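Side-chain contact in hypothetical protein lpg0944 (Legionella pneumophila subsp. pneumophila str. Philadelphia 1, PDB 4RXV), which is of unknown biochemical function but carries an N-terminal RavJ-type peptidase domain of clan CA and probably acts as a papain-like cysteine enzyme: residues G27-P30 against H31-A34. Sequence-based numbering, arbitrary orientation. Where two conformers were deposited one is given.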
ATOM      1  N   GLY A  27       8.642 -10.389  11.091  1.00 10.85           N
ATOM      2  CA  GLY A  27       9.606 -11.426  11.437  1.00 11.28           C
ATOM      3  C   GLY A  27       9.923 -12.377  10.298  1.00 10.93           C
ATOM      4  O   GLY A  27      10.919 -13.082  10.343  1.00 12.04           O
ATOM      5  N   ASN A  28       9.050 -12.439   9.298  0.58 10.86           N
ATOM      6  CA  ASN A  28       9.267 -13.317   8.152  0.58 11.33           C
ATOM      7  C   ASN A  28      10.166 -12.689   7.090  0.58 10.27           C
ATOM      8  O   ASN A  28      10.649 -13.381   6.191  0.58 11.10           O
ATOM      9  CB  ASN A  28       7.935 -13.672   7.491  0.58 13.23           C
ATOM     10  CG  ASN A  28       7.090 -14.602   8.329  0.58 17.21           C
ATOM     11  OD1 ASN A  28       7.132 -14.576   9.560  0.58 15.82           O
ATOM     12  ND2 ASN A  28       6.303 -15.431   7.659  0.58 23.03           N
ATOM     13  N   PHE A  29      10.398 -11.385   7.195  1.00  9.52           N
ATOM     14  CA  PHE A  29      11.134 -10.665   6.149  1.00  9.32           C
ATOM     15  C   PHE A  29      12.247  -9.763   6.705  1.00  9.45           C
ATOM     16  O   PHE A  29      12.293  -8.561   6.430  1.00  9.98           O
ATOM     17  CB  PHE A  29      10.160  -9.820   5.332  1.00  9.64           C
ATOM     18  CG  PHE A  29       9.126 -10.605   4.554  1.00  9.50           C
ATOM     19  CD1 PHE A  29       9.393 -11.023   3.262  1.00 10.21           C
ATOM     20  CD2 PHE A  29       7.880 -10.873   5.102  1.00  9.98           C
ATOM     21  CE1 PHE A  29       8.441 -11.709   2.527  1.00 11.74           C
ATOM     22  CE2 PHE A  29       6.928 -11.556   4.375  1.00 11.00           C
ATOM     23  CZ  PHE A  29       7.209 -11.977   3.083  1.00 11.19           C
ATOM     24  N   PRO A  30      13.183 -10.323   7.483  1.00  9.81           N
ATOM     25  CA  PRO A  30      14.262  -9.488   8.027  1.00  9.68           C
ATOM     26  C   PRO A  30      15.075  -8.807   6.917  1.00  9.55           C
ATOM     27  O   PRO A  30      15.653  -7.734   7.115  1.00 10.54           O
ATOM     28  CB  PRO A  30      15.104 -10.501   8.823  1.00 10.87           C
ATOM     29  CG  PRO A  30      14.826 -11.824   8.185  1.00 10.94           C
ATOM     30  CD  PRO A  30      13.365 -11.747   7.815  1.00 10.41           C
ATOM     31  N   HIS A  31      15.167  -9.461   5.772  1.00  9.64           N
ATOM     32  CA  HIS A  31      15.905  -8.931   4.627  1.00  9.94           C
ATOM     33  C   HIS A  31      15.232  -7.731   3.959  1.00 10.08           C
ATOM     34  O   HIS A  31      15.865  -7.051   3.134  1.00 11.23           O
ATOM     35  CB  HIS A  31      16.142 -10.025   3.598  1.00 10.70           C
ATOM     36  CG  HIS A  31      14.911 -10.786   3.230  1.00 10.38           C
ATOM     37  ND1 HIS A  31      14.245 -11.605   4.120  1.00 11.22           N
ATOM     38  CD2 HIS A  31      14.267 -10.900   2.043  1.00 11.72           C
ATOM     39  CE1 HIS A  31      13.207 -12.138   3.496  1.00 11.07           C
ATOM     40  NE2 HIS A  31      13.217 -11.748   2.236  1.00 11.95           N
ATOM     41  N   CYS A  32      13.978  -7.469   4.321  1.00  8.83           N
ATOM     42  CA  CYS A  32      13.232  -6.324   3.830  1.00  8.85           C
ATOM     43  C   CYS A  32      13.131  -5.212   4.861  1.00  9.10           C
ATOM     44  O   CYS A  32      12.528  -4.168   4.560  1.00  9.25           O
ATOM     45  CB  CYS A  32      11.820  -6.761   3.418  1.00  9.11           C
ATOM     46  SG  CYS A  32      11.779  -7.855   1.991  1.00 10.46           S
ATOM     47  N   LEU A  33      13.693  -5.428   6.050  1.00  9.05           N
ATOM     48  CA  LEU A  33      13.577  -4.494   7.151  1.00 10.61           C
ATOM     49  C   LEU A  33      14.733  -3.504   7.102  1.00 11.25           C
ATOM     50  O   LEU A  33      15.900  -3.901   7.192  1.00 12.41           O
ATOM     51  CB  LEU A  33      13.634  -5.278   8.461  1.00 12.06           C
ATOM     52  CG  LEU A  33      13.454  -4.499   9.750  1.00 14.58           C
ATOM     53  CD1 LEU A  33      12.118  -3.823   9.825  1.00 14.33           C
ATOM     54  CD2 LEU A  33      13.593  -5.461  10.914  1.00 18.64           C
ATOM     55  N   ALA A  34      14.425  -2.218   6.998  1.00 10.96           N
ATOM     56  CA  ALA A  34      15.435  -1.179   6.980  1.00 12.34           C
ATOM     57  C   ALA A  34      15.998  -0.949   8.383  1.00 13.65           C
ATOM     58  O   ALA A  34      15.278  -0.939   9.377  1.00 18.27           O
ATOM     59  CB  ALA A  34      14.861   0.106   6.435  1.00 11.88           C
TER
HETATM   60  O   HOH W   1      17.142  -5.430   5.326  1.00 28.30           O
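His31 folds back over the chain that precedes it, and its imidazole comes to lie beside the Phe29 ring, two residues earlier. The torsion responsible is chi1 at 50°, which sets CG between the backbone N and the carbonyl carbon and swings the ring toward the N-terminal side. There His31 CE1 sits 3.7 Å from Phe29 CA, while Asn28 O approaches the imidazole edge near its plane. The two aromatic rings meet obliquely, planes at 38°, with Phe29 CD1 4.0 Å from His31 NE2. Cys32 adds a sulfur-aromatic contact, its SG 5.3 Å from the Phe29 ring centroid and well off the normal; Phe29 CB and Cys32 CB also touch, 4.0 Å apart. Trp173 meets the Phe29 ring edge-to-face, and Met131 of strand 123-133 touches both Phe29 and Cys32. The backbone holds the turn with Cys32 N to Phe29 O at 2.9 Å and a longer bond, Leu33 N to Pro30 O, at 3.2 Å. A water lies nearer Leu33 O than Pro30 O and may not donate to both. Two successive i+3 to i bonds make this a short 3-10 turn, placed in the surface loop between strand 22-23 and helix 37-50 of the peptidase domain.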